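Local coordinates for actin binding protein family protein (Entamoeba histolytica HM-1:IMSS, PDB 6K2F) that probably binds and sequesters actin monomers and so inhibits actin polymerization; this chain is the N-terminal ADF-homology domain of a twinfilin, at residues D7-F12 against T107-S112; K13-S18 against R22-T27; G59-I64 against V92-L97; Y63-T68 against S112-E117. All blocks are in the same frame, centred on the assembly; numbering follows the deposited sequence.

In the fold
The chain enters helix 6-18, where contact 1 opens. Contact 2 follows at once: the same helix turns back on strand 23-29 after a very short loop. Contact 3 starts just ahead of strand 62-68 and closes on helix 92-101. Contact 4 leaves from that strand and closes on strand 114-120. Contacts 2 and 3 both lie within the long loop that contact 1 closes on the end of helix 103-109. Contact 4 crosses contact 1, and the two share S112. Contact 1 joins helices 6-18 and 103-109, contacts 2 and 3 set helices 6-18 and 92-101 on the mixed sheet of the ADF-homology fold, and contact 4 links two of its strands.

Contact 1: D7-F12 against T107-S112; sequences DLINKF and TTLGGS
The F12 ring carries the methyl CD1 of L109 squarely over one face. CD1 stands 3.7 Å from the ring centroid and only 5° off the ring normal, a clear CH-pi contact. All six ring carbons are therefore at nearly the same distance from this methyl. The other methyl, L109 CD2, sits beside F12 CD2 at 3.8 Å. Round the rest of the ring are T113 near CZ, L65 near CD1 and the ring of W80, whose plane is inclined to it by about 45°. F12 has CG anti to its backbone N (chi1 179°), which carries the ring off helix 6-18 to meet L109 coming from the opposite direction. One turn earlier in the helix, I9 and T108 cross at about a right angle. Here I9 CD1 meets T108 CG2 at 3.8 Å. I9 CG2 and L109 CD2 are more loosely matched, at 4.3 Å. L4 of strand 3-4 packs on I9, T108 and L109 alike. Segment 107-112 holds the last turn of helix 103-109, and G110 leaves the helix with positive phi. T108 turns its hydroxyl to the carbonyl of R104 in its own helix and gives the contact its methyl. The two helices thus meet through carbon alone: dispersion and burial of apolar surface hold them, with L109 CD1 seated on the F12 face.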
loop_
_atom_site.group_PDB
_atom_site.type_symbol
_atom_site.label_atom_id
_atom_site.label_comp_id
_atom_site.label_asym_id
_atom_site.label_seq_id
_atom_site.Cartn_x
_atom_site.Cartn_y
_atom_site.Cartn_z
ATOM N N ASP A 7 4.960 -20.237 4.761
ATOM C CA ASP A 7 3.970 -19.321 4.139
ATOM C C ASP A 7 4.330 -17.885 4.506
ATOM O O ASP A 7 4.241 -17.022 3.640
ATOM C CB ASP A 7 2.528 -19.637 4.542
ATOM C CG ASP A 7 1.886 -20.761 3.744
ATOM O OD1 ASP A 7 2.476 -21.185 2.726
ATOM O OD2 ASP A 7 0.792 -21.204 4.144
ATOM N N LEU A 8 4.693 -17.632 5.769
ATOM C CA LEU A 8 5.029 -16.256 6.218
ATOM C C LEU A 8 6.275 -15.792 5.471
ATOM O O LEU A 8 6.286 -14.659 4.998
ATOM C CB LEU A 8 5.248 -16.213 7.735
ATOM C CG LEU A 8 5.752 -14.878 8.301
ATOM C CD1 LEU A 8 4.832 -13.735 7.905
ATOM C CD2 LEU A 8 5.884 -14.961 9.817
ATOM N N ILE A 9 7.306 -16.620 5.388
ATOM C CA ILE A 9 8.549 -16.217 4.669
ATOM C C ILE A 9 8.197 -15.899 3.215
ATOM O O ILE A 9 8.659 -14.869 2.721
ATOM C CB ILE A 9 9.652 -17.264 4.780
ATOM C CG1 ILE A 9 10.051 -17.497 6.238
ATOM C CG2 ILE A 9 10.845 -16.848 3.943
ATOM C CD1 ILE A 9 10.829 -18.760 6.463
ATOM N N ASN A 10 7.444 -16.764 2.544
ATOM C CA ASN A 10 7.054 -16.556 1.123
ATOM C C ASN A 10 6.301 -15.224 0.963
ATOM O O ASN A 10 6.613 -14.475 0.013
ATOM C CB ASN A 10 6.208 -17.720 0.605
ATOM C CG ASN A 10 5.676 -17.485 -0.795
ATOM O OD1 ASN A 10 4.482 -17.640 -1.050
ATOM N ND2 ASN A 10 6.558 -17.096 -1.702
ATOM N N LYS A 11 5.297 -14.971 1.804
ATOM C CA LYS A 11 4.442 -13.772 1.661
ATOM C C LYS A 11 5.295 -12.537 1.944
ATOM O O LYS A 11 5.153 -11.527 1.236
ATOM C CB LYS A 11 3.234 -13.838 2.596
ATOM C CG LYS A 11 2.191 -14.899 2.267
ATOM C CD LYS A 11 1.687 -14.945 0.834
ATOM C CE LYS A 11 0.879 -16.197 0.557
ATOM N NZ LYS A 11 1.641 -17.426 0.883
ATOM N N PHE A 12 6.172 -12.605 2.945
ATOM C CA PHE A 12 7.107 -11.506 3.261
ATOM C C PHE A 12 7.982 -11.215 2.052
ATOM O O PHE A 12 8.071 -10.049 1.629
ATOM C CB PHE A 12 7.981 -11.818 4.472
ATOM C CG PHE A 12 8.937 -10.687 4.735
ATOM C CD1 PHE A 12 8.520 -9.584 5.466
ATOM C CD2 PHE A 12 10.196 -10.691 4.174
ATOM C CE1 PHE A 12 9.397 -8.533 5.680
ATOM C CE2 PHE A 12 11.052 -9.622 4.370
ATOM C CZ PHE A 12 10.644 -8.549 5.121
ATOM N N THR A 107 17.145 -12.860 11.894
ATOM C CA THR A 107 17.989 -14.044 11.626
ATOM C C THR A 107 17.462 -14.752 10.370
ATOM O O THR A 107 18.277 -15.246 9.573
ATOM C CB THR A 107 18.116 -14.911 12.884
ATOM O OG1 THR A 107 16.814 -15.354 13.241
ATOM C CG2 THR A 107 18.729 -14.165 14.048
ATOM N N THR A 108 16.149 -14.764 10.173
ATOM C CA THR A 108 15.490 -15.522 9.087
ATOM C C THR A 108 15.442 -14.687 7.811
ATOM O O THR A 108 15.739 -15.244 6.718
ATOM C CB THR A 108 14.082 -15.962 9.493
ATOM O OG1 THR A 108 14.219 -16.726 10.697
ATOM C CG2 THR A 108 13.417 -16.773 8.408
ATOM N N LEU A 109 15.056 -13.419 7.936
ATOM C CA LEU A 109 14.741 -12.587 6.752
ATOM C C LEU A 109 15.985 -11.824 6.297
ATOM O O LEU A 109 16.048 -11.493 5.111
ATOM C CB LEU A 109 13.568 -11.672 7.082
ATOM C CG LEU A 109 12.290 -12.440 7.447
ATOM C CD1 LEU A 109 11.166 -11.507 7.791
ATOM C CD2 LEU A 109 11.897 -13.389 6.312
ATOM N N GLY A 110 16.942 -11.595 7.194
ATOM C CA GLY A 110 18.218 -10.927 6.867
ATOM C C GLY A 110 18.433 -9.717 7.747
ATOM O O GLY A 110 17.443 -9.044 8.094
ATOM N N GLY A 111 19.685 -9.458 8.121
ATOM C CA GLY A 111 20.062 -8.363 9.035
ATOM C C GLY A 111 19.805 -6.980 8.441
ATOM O O GLY A 111 19.705 -6.042 9.241
ATOM N N SER A 112 19.692 -6.850 7.112
ATOM C CA SER A 112 19.448 -5.558 6.414
ATOM C C SER A 112 17.957 -5.204 6.460
ATOM O O SER A 112 17.601 -4.060 6.160
ATOM C CB SER A 112 19.939 -5.576 4.980
ATOM O OG SER A 112 19.106 -6.392 4.159
#

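Contact 2: K13-S18 against R22-T27; sequences KDMNSS and RFIQAT
This is a buried helix-on-strand contact in which M15 packs on the start of strand 23-29. It lies at the C-terminal end of helix 6-18, just before the chain turns back into the sheet. M15 does nearly all the work on the helix side. Extended chi1 and chi2 set SD against the R22-F23 backbone, and the bend at chi3 (-65°) swings CE to I24. SD lies 3.7 Å from R22 N and 3.9 Å from F23 N. CE reaches CG1 of I24 at 3.8 Å, where the two side chains run antiparallel alongside each other. R22 and F23 both face E39 of the antiparallel strand 32-39, a classic beta bulge; M15 SD lies against the amides of these two residues. The guanidinium of R22 makes salt bridges with D48 and E69. The final helical turn is secured by S18. Its OG donates to D14 O at 2.9 Å, and its backbone N bonds to the same oxygen from the opposite face of the carbonyl plane. S17 and S18 of this last turn also pack against V92 and K95 of the second subunit.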
loop_
_atom_site.group_PDB
_atom_site.type_symbol
_atom_site.label_atom_id
_atom_site.label_comp_id
_atom_site.label_asym_id
_atom_site.label_seq_id
_atom_site.Cartn_x
_atom_site.Cartn_y
_atom_site.Cartn_z
ATOM N N LYS A 13 8.626 -12.240 1.496
ATOM C CA LYS A 13 9.547 -12.029 0.354
ATOM C C LYS A 13 8.777 -11.448 -0.828
ATOM O O LYS A 13 9.337 -10.598 -1.508
ATOM C CB LYS A 13 10.223 -13.339 -0.036
ATOM C CG LYS A 13 11.276 -13.791 0.957
ATOM C CD LYS A 13 11.833 -15.169 0.625
ATOM C CE LYS A 13 13.254 -15.421 1.094
ATOM N NZ LYS A 13 13.608 -14.630 2.296
ATOM N N ASP A 14 7.544 -11.909 -1.047
ATOM C CA ASP A 14 6.683 -11.403 -2.140
ATOM C C ASP A 14 6.389 -9.917 -1.911
ATOM O O ASP A 14 6.607 -9.112 -2.841
ATOM C CB ASP A 14 5.404 -12.221 -2.283
ATOM C CG ASP A 14 4.633 -11.813 -3.527
ATOM O OD1 ASP A 14 5.286 -11.651 -4.572
ATOM O OD2 ASP A 14 3.407 -11.613 -3.426
ATOM N N MET A 15 5.938 -9.545 -0.716
ATOM C CA MET A 15 5.612 -8.133 -0.409
ATOM C C MET A 15 6.882 -7.280 -0.451
ATOM O O MET A 15 6.833 -6.148 -0.981
ATOM C CB MET A 15 4.941 -8.009 0.955
ATOM C CG MET A 15 4.324 -6.645 1.153
ATOM S SD MET A 15 3.353 -6.489 2.680
ATOM C CE MET A 15 2.021 -7.643 2.363
ATOM N N ASN A 16 8.010 -7.823 0.006
ATOM C CA ASN A 16 9.315 -7.123 0.013
ATOM C C ASN A 16 9.754 -6.845 -1.428
ATOM O O ASN A 16 10.174 -5.722 -1.729
ATOM C CB ASN A 16 10.380 -7.930 0.752
ATOM C CG ASN A 16 11.694 -7.195 0.871
ATOM O OD1 ASN A 16 11.735 -6.063 1.353
ATOM N ND2 ASN A 16 12.768 -7.806 0.402
ATOM N N SER A 17 9.694 -7.840 -2.303
ATOM C CA SER A 17 10.213 -7.719 -3.683
ATOM C C SER A 17 9.235 -6.935 -4.568
ATOM O O SER A 17 9.713 -6.340 -5.550
ATOM C CB SER A 17 10.523 -9.084 -4.242
ATOM O OG SER A 17 9.328 -9.835 -4.414
ATOM N N SER A 18 7.923 -6.996 -4.302
ATOM C CA SER A 18 6.870 -6.434 -5.197
ATOM C C SER A 18 6.403 -5.082 -4.669
ATOM O O SER A 18 5.774 -4.355 -5.431
ATOM C CB SER A 18 5.726 -7.393 -5.340
ATOM O OG SER A 18 6.192 -8.687 -5.701
ATOM N N ARG A 22 1.440 -3.274 2.578
ATOM C CA ARG A 22 2.075 -2.458 3.628
ATOM C C ARG A 22 2.538 -3.330 4.793
ATOM O O ARG A 22 3.644 -3.079 5.303
ATOM C CB ARG A 22 1.124 -1.360 4.094
ATOM C CG ARG A 22 1.735 -0.479 5.175
ATOM C CD ARG A 22 2.990 0.271 4.743
ATOM N NE ARG A 22 2.676 1.285 3.755
ATOM C CZ ARG A 22 3.563 2.017 3.107
ATOM N NH1 ARG A 22 4.861 1.846 3.297
ATOM N NH2 ARG A 22 3.153 2.911 2.223
ATOM N N PHE A 23 1.691 -4.207 5.326
ATOM C CA PHE A 23 2.138 -4.965 6.506
ATOM C C PHE A 23 1.504 -6.345 6.590
ATOM O O PHE A 23 0.474 -6.617 5.996
ATOM C CB PHE A 23 1.943 -4.146 7.781
ATOM C CG PHE A 23 0.545 -3.834 8.236
ATOM C CD1 PHE A 23 -0.213 -4.761 8.919
ATOM C CD2 PHE A 23 0.065 -2.541 8.142
ATOM C CE1 PHE A 23 -1.437 -4.406 9.452
ATOM C CE2 PHE A 23 -1.160 -2.188 8.686
ATOM C CZ PHE A 23 -1.910 -3.123 9.335
ATOM N N ILE A 24 2.189 -7.165 7.369
ATOM C CA ILE A 24 1.785 -8.560 7.672
ATOM C C ILE A 24 1.722 -8.679 9.182
ATOM O O ILE A 24 2.689 -8.350 9.845
ATOM C CB ILE A 24 2.774 -9.576 7.086
ATOM C CG1 ILE A 24 2.920 -9.403 5.576
ATOM C CG2 ILE A 24 2.350 -10.984 7.479
ATOM C CD1 ILE A 24 4.134 -10.118 4.983
ATOM N N GLN A 25 0.577 -9.075 9.700
ATOM C CA GLN A 25 0.442 -9.385 11.136
ATOM C C GLN A 25 0.721 -10.867 11.274
ATOM O O GLN A 25 0.220 -11.640 10.411
ATOM C CB GLN A 25 -0.943 -9.065 11.669
ATOM C CG GLN A 25 -1.065 -9.285 13.174
ATOM C CD GLN A 25 -2.437 -8.878 13.639
ATOM O OE1 GLN A 25 -3.412 -8.986 12.904
ATOM N NE2 GLN A 25 -2.514 -8.417 14.868
ATOM N N ALA A 26 1.513 -11.244 12.268
ATOM C CA ALA A 26 1.853 -12.665 12.478
ATOM C C ALA A 26 1.680 -13.008 13.951
ATOM O O ALA A 26 1.888 -12.149 14.807
ATOM C CB ALA A 26 3.255 -12.940 12.003
ATOM N N THR A 27 1.323 -14.249 14.239
ATOM C CA THR A 27 1.236 -14.751 15.624
ATOM C C THR A 27 1.913 -16.110 15.694
ATOM O O THR A 27 2.065 -16.790 14.663
ATOM C CB THR A 27 -0.201 -14.854 16.157
ATOM O OG1 THR A 27 -0.947 -15.757 15.340
ATOM C CG2 THR A 27 -0.898 -13.514 16.172
#

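Contact 3: G59-I64 against V92-L97; sequences GEPSYI and VRMKML
M94 folds its side chain at each of its three torsions, all near -72°, and this brings CE round toward P61. Y63 has CG anti to its carbonyl carbon (chi1 -57°), which carries the phenol off strand 62-68 toward helix 92-101. The contact is light. P61 and M94 carry most of it, and Y63 adds a smaller touch. M94 CE comes to 4.5 Å from P61 CD, so a methyl rests by the delta carbon of the proline ring. P61 itself is buried, while M94 is partly exposed. The second touch is at the phenol. Y63 OH stands 4.2 Å from L97 O, too long for a hydrogen bond. The hydroxyl instead bonds to the carbonyl O of Y98, the next residue along the helix. L97 O in turn accepts from the OG1 of T101. The phenol is thus tied to the helix backbone one residue beyond this segment, and the ring is also braced by F105, which meets it edge-to-face. Within the helix, L97 CD2 lies 3.9 Å above the R93 guanidinium, offset toward its rim. Helix 92-101 probably corresponds to the first half of the long actin-binding helix of ADF/cofilin relatives. Here its flank rests on P61, just before strand 62-68, with A90 and Y98 also on P61. That strand lies in the sheet between strands 23-29 and 77-85.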
loop_
_atom_site.group_PDB
_atom_site.type_symbol
_atom_site.label_atom_id
_atom_site.label_comp_id
_atom_site.label_asym_id
_atom_site.label_seq_id
_atom_site.Cartn_x
_atom_site.Cartn_y
_atom_site.Cartn_z
ATOM N N GLY A 59 -4.543 -7.457 24.812
ATOM C CA GLY A 59 -4.108 -8.563 25.687
ATOM C C GLY A 59 -3.526 -9.725 24.922
ATOM O O GLY A 59 -3.038 -10.642 25.607
ATOM N N GLU A 60 -3.582 -9.721 23.577
ATOM C CA GLU A 60 -3.073 -10.835 22.724
ATOM C C GLU A 60 -1.801 -10.369 22.027
ATOM O O GLU A 60 -1.869 -9.486 21.189
ATOM C CB GLU A 60 -4.124 -11.221 21.691
ATOM C CG GLU A 60 -5.372 -11.833 22.304
ATOM C CD GLU A 60 -6.342 -12.474 21.314
ATOM O OE1 GLU A 60 -6.032 -12.527 20.094
ATOM O OE2 GLU A 60 -7.423 -12.896 21.767
ATOM N N PRO A 61 -0.615 -10.923 22.348
ATOM C CA PRO A 61 0.597 -10.542 21.650
ATOM C C PRO A 61 0.472 -10.813 20.149
ATOM O O PRO A 61 -0.098 -11.770 19.730
ATOM C CB PRO A 61 1.699 -11.363 22.313
ATOM C CG PRO A 61 1.127 -11.740 23.662
ATOM C CD PRO A 61 -0.355 -11.898 23.416
ATOM N N SER A 62 1.067 -9.925 19.353
ATOM C CA SER A 62 1.212 -10.161 17.902
ATOM C C SER A 62 2.394 -9.379 17.383
ATOM O O SER A 62 2.863 -8.440 18.063
ATOM C CB SER A 62 -0.039 -9.891 17.102
ATOM O OG SER A 62 -0.417 -8.527 17.128
ATOM N N TYR A 63 2.897 -9.801 16.238
ATOM C CA TYR A 63 3.922 -9.055 15.495
ATOM C C TYR A 63 3.297 -8.390 14.283
ATOM O O TYR A 63 2.425 -8.963 13.627
ATOM C CB TYR A 63 5.005 -9.987 14.989
ATOM C CG TYR A 63 5.698 -10.803 16.039
ATOM C CD1 TYR A 63 6.538 -10.217 16.960
ATOM C CD2 TYR A 63 5.558 -12.180 16.069
ATOM C CE1 TYR A 63 7.213 -10.974 17.906
ATOM C CE2 TYR A 63 6.250 -12.951 16.979
ATOM C CZ TYR A 63 7.073 -12.357 17.910
ATOM O OH TYR A 63 7.710 -13.161 18.816
ATOM N N ILE A 64 3.820 -7.223 13.930
ATOM C CA ILE A 64 3.480 -6.562 12.640
ATOM C C ILE A 64 4.789 -6.295 11.910
ATOM O O ILE A 64 5.660 -5.652 12.473
ATOM C CB ILE A 64 2.755 -5.218 12.811
ATOM C CG1 ILE A 64 1.557 -5.284 13.755
ATOM C CG2 ILE A 64 2.387 -4.697 11.424
ATOM C CD1 ILE A 64 0.386 -5.933 13.164
ATOM N N VAL A 92 3.147 -14.830 31.643
ATOM C CA VAL A 92 4.635 -14.758 31.568
ATOM C C VAL A 92 5.148 -15.704 30.469
ATOM O O VAL A 92 6.002 -15.270 29.695
ATOM C CB VAL A 92 5.292 -15.018 32.934
ATOM C CG1 VAL A 92 6.792 -15.205 32.799
ATOM C CG2 VAL A 92 4.983 -13.894 33.913
ATOM N N ARG A 93 4.609 -16.922 30.340
ATOM C CA ARG A 93 5.070 -17.880 29.282
ATOM C C ARG A 93 4.929 -17.228 27.894
ATOM O O ARG A 93 5.876 -17.321 27.083
ATOM C CB ARG A 93 4.317 -19.215 29.439
ATOM C CG ARG A 93 4.584 -20.279 28.372
ATOM C CD ARG A 93 3.586 -20.169 27.216
ATOM N NE ARG A 93 3.720 -21.143 26.125
ATOM C CZ ARG A 93 3.062 -21.074 24.960
ATOM N NH1 ARG A 93 2.204 -20.093 24.721
ATOM N NH2 ARG A 93 3.250 -21.994 24.035
ATOM N N MET A 94 3.795 -16.585 27.613
ATOM C CA MET A 94 3.505 -15.984 26.294
ATOM C C MET A 94 4.393 -14.749 26.093
ATOM O O MET A 94 4.905 -14.564 24.993
ATOM C CB MET A 94 2.029 -15.600 26.167
ATOM C CG MET A 94 1.122 -16.806 26.049
ATOM S SD MET A 94 1.291 -17.551 24.405
ATOM C CE MET A 94 0.416 -16.330 23.428
ATOM N N LYS A 95 4.575 -13.920 27.116
ATOM C CA LYS A 95 5.418 -12.713 26.964
ATOM C C LYS A 95 6.855 -13.136 26.695
ATOM O O LYS A 95 7.491 -12.523 25.810
ATOM C CB LYS A 95 5.383 -11.839 28.211
ATOM C CG LYS A 95 4.056 -11.171 28.466
ATOM C CD LYS A 95 4.167 -10.042 29.465
ATOM C CE LYS A 95 4.498 -10.497 30.854
ATOM N NZ LYS A 95 4.570 -9.331 31.771
ATOM N N MET A 96 7.337 -14.169 27.383
ATOM C CA MET A 96 8.737 -14.634 27.217
ATOM C C MET A 96 8.883 -15.218 25.809
ATOM O O MET A 96 9.875 -14.901 25.133
ATOM C CB MET A 96 9.133 -15.695 28.248
ATOM C CG MET A 96 9.262 -15.180 29.680
ATOM S SD MET A 96 10.314 -13.703 29.897
ATOM C CE MET A 96 9.073 -12.410 29.893
ATOM N N LEU A 97 7.916 -16.026 25.373
ATOM C CA LEU A 97 7.961 -16.639 24.025
ATOM C C LEU A 97 7.955 -15.538 22.965
ATOM O O LEU A 97 8.782 -15.593 22.050
ATOM C CB LEU A 97 6.754 -17.554 23.825
ATOM C CG LEU A 97 6.840 -18.451 22.595
ATOM C CD1 LEU A 97 8.002 -19.427 22.705
ATOM C CD2 LEU A 97 5.537 -19.204 22.401
#

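Contact 4: Y63-T68 against S112-E117; sequences YILFRT and STFLYE
F114 and L65 bury the most surface here, with T68 close behind. L65 CD2 meets F114 at CE1 (3.8 Å) and CZ (3.9 Å), approaching the ring obliquely. Both residues have CG anti to their carbonyl carbon, at -55° for L65 and -64° for F114, and this brings the leucine methyl and the far end of the ring together although their backbones stay well apart. T113 CG2 covers one face of the F114 ring, 3.5 Å above its plane and toward the rim. W80, F105 and L109 also touch this phenylalanine. The two segments are not paired strands. In the mixed sheet of the ADF-homology fold, strand 77-85 runs between them, antiparallel to strand 62-68 and parallel to strand 114-120. The L65-F114 contact therefore bridges over the middle strand, on the face covered by helix 103-109, where F105 packs on both side chains. T68 makes the second touch at the C-terminal end of the strand. Its CG2 lies 4.2 Å from L115 CD2, where the chain bends into the next part of strand 114-120. The hydroxyl of T68 bonds to K79 O and T70 N, while its methyl CG2 is the atom nearest the leucine.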
loop_
_atom_site.group_PDB
_atom_site.type_symbol
_atom_site.label_atom_id
_atom_site.label_comp_id
_atom_site.label_asym_id
_atom_site.label_seq_id
_atom_site.Cartn_x
_atom_site.Cartn_y
_atom_site.Cartn_z
ATOM N N TYR A 63 2.897 -9.801 16.238
ATOM C CA TYR A 63 3.922 -9.055 15.495
ATOM C C TYR A 63 3.297 -8.390 14.283
ATOM O O TYR A 63 2.425 -8.963 13.627
ATOM C CB TYR A 63 5.005 -9.987 14.989
ATOM C CG TYR A 63 5.698 -10.803 16.039
ATOM C CD1 TYR A 63 6.538 -10.217 16.960
ATOM C CD2 TYR A 63 5.558 -12.180 16.069
ATOM C CE1 TYR A 63 7.213 -10.974 17.906
ATOM C CE2 TYR A 63 6.250 -12.951 16.979
ATOM C CZ TYR A 63 7.073 -12.357 17.910
ATOM O OH TYR A 63 7.710 -13.161 18.816
ATOM N N ILE A 64 3.820 -7.223 13.930
ATOM C CA ILE A 64 3.480 -6.562 12.640
ATOM C C ILE A 64 4.789 -6.295 11.910
ATOM O O ILE A 64 5.660 -5.652 12.473
ATOM C CB ILE A 64 2.755 -5.218 12.811
ATOM C CG1 ILE A 64 1.557 -5.284 13.755
ATOM C CG2 ILE A 64 2.387 -4.697 11.424
ATOM C CD1 ILE A 64 0.386 -5.933 13.164
ATOM N N LEU A 65 4.921 -6.837 10.707
ATOM C CA LEU A 65 6.034 -6.507 9.796
ATOM C C LEU A 65 5.544 -5.380 8.901
ATOM O O LEU A 65 4.648 -5.624 8.096
ATOM C CB LEU A 65 6.429 -7.748 9.005
ATOM C CG LEU A 65 6.767 -8.958 9.855
ATOM C CD1 LEU A 65 7.087 -10.151 8.986
ATOM C CD2 LEU A 65 7.907 -8.641 10.794
ATOM N N PHE A 66 6.049 -4.183 9.134
ATOM C CA PHE A 66 5.506 -2.949 8.535
ATOM C C PHE A 66 6.552 -2.389 7.564
ATOM O O PHE A 66 7.650 -2.009 7.947
ATOM C CB PHE A 66 5.145 -1.957 9.629
ATOM C CG PHE A 66 4.289 -0.821 9.146
ATOM C CD1 PHE A 66 4.874 0.251 8.498
ATOM C CD2 PHE A 66 2.920 -0.810 9.371
ATOM C CE1 PHE A 66 4.102 1.311 8.066
ATOM C CE2 PHE A 66 2.143 0.235 8.892
ATOM C CZ PHE A 66 2.738 1.294 8.254
ATOM N N ARG A 67 6.178 -2.306 6.311
ATOM C CA ARG A 67 7.106 -1.895 5.231
ATOM C C ARG A 67 7.300 -0.377 5.254
ATOM O O ARG A 67 6.310 0.350 5.299
ATOM C CB ARG A 67 6.556 -2.347 3.881
ATOM C CG ARG A 67 7.538 -2.142 2.739
ATOM C CD ARG A 67 6.991 -2.575 1.390
ATOM N NE ARG A 67 5.715 -1.941 1.092
ATOM C CZ ARG A 67 5.536 -0.682 0.714
ATOM N NH1 ARG A 67 6.567 0.134 0.572
ATOM N NH2 ARG A 67 4.319 -0.232 0.466
ATOM N N THR A 68 8.545 0.080 5.235
ATOM C CA THR A 68 8.865 1.522 5.138
ATOM C C THR A 68 8.872 1.938 3.671
ATOM O O THR A 68 8.662 1.097 2.776
ATOM C CB THR A 68 10.209 1.887 5.780
ATOM O OG1 THR A 68 11.287 1.485 4.932
ATOM C CG2 THR A 68 10.358 1.288 7.161
ATOM N N SER A 112 19.692 -6.850 7.112
ATOM C CA SER A 112 19.448 -5.558 6.414
ATOM C C SER A 112 17.957 -5.204 6.460
ATOM O O SER A 112 17.601 -4.060 6.160
ATOM C CB SER A 112 19.939 -5.576 4.980
ATOM O OG SER A 112 19.106 -6.392 4.159
ATOM N N THR A 113 17.106 -6.165 6.815
ATOM C CA THR A 113 15.649 -6.074 6.594
ATOM C C THR A 113 15.057 -4.962 7.459
ATOM O O THR A 113 14.187 -4.223 6.950
ATOM C CB THR A 113 14.954 -7.395 6.938
ATOM O OG1 THR A 113 15.522 -8.408 6.104
ATOM C CG2 THR A 113 13.449 -7.319 6.777
ATOM N N PHE A 114 15.404 -4.923 8.741
ATOM C CA PHE A 114 14.663 -4.108 9.740
ATOM C C PHE A 114 15.436 -2.839 10.068
ATOM O O PHE A 114 16.586 -2.875 10.515
ATOM C CB PHE A 114 14.327 -4.923 10.982
ATOM C CG PHE A 114 13.393 -6.049 10.640
ATOM C CD1 PHE A 114 12.048 -5.798 10.433
ATOM C CD2 PHE A 114 13.878 -7.333 10.454
ATOM C CE1 PHE A 114 11.186 -6.823 10.099
ATOM C CE2 PHE A 114 13.015 -8.354 10.110
ATOM C CZ PHE A 114 11.679 -8.100 9.932
ATOM N N LEU A 115 14.775 -1.721 9.823
ATOM C CA LEU A 115 15.300 -0.383 10.176
ATOM C C LEU A 115 15.210 -0.255 11.697
ATOM O O LEU A 115 16.204 0.149 12.336
ATOM C CB LEU A 115 14.422 0.637 9.447
ATOM C CG LEU A 115 14.777 2.102 9.653
ATOM C CD1 LEU A 115 16.031 2.453 8.876
ATOM C CD2 LEU A 115 13.616 2.986 9.234
ATOM N N TYR A 116 14.060 -0.635 12.261
ATOM C CA TYR A 116 13.828 -0.592 13.718
ATOM C C TYR A 116 13.018 -1.805 14.157
ATOM O O TYR A 116 12.156 -2.278 13.398
ATOM C CB TYR A 116 13.009 0.638 14.113
ATOM C CG TYR A 116 13.690 1.945 13.825
ATOM C CD1 TYR A 116 14.889 2.266 14.441
ATOM C CD2 TYR A 116 13.140 2.846 12.930
ATOM C CE1 TYR A 116 15.523 3.466 14.188
ATOM C CE2 TYR A 116 13.775 4.045 12.658
ATOM C CZ TYR A 116 14.959 4.353 13.290
ATOM O OH TYR A 116 15.571 5.548 13.048
ATOM N N GLU A 117 13.264 -2.222 15.392
ATOM C CA GLU A 117 12.402 -3.178 16.111
ATOM C C GLU A 117 11.769 -2.378 17.242
ATOM O O GLU A 117 12.533 -1.877 18.098
ATOM C CB GLU A 117 13.231 -4.377 16.542
ATOM C CG GLU A 117 13.894 -5.083 15.362
ATOM C CD GLU A 117 14.602 -6.375 15.735
ATOM O OE1 GLU A 117 14.531 -6.743 16.917
ATOM O OE2 GLU A 117 15.223 -7.005 14.844
#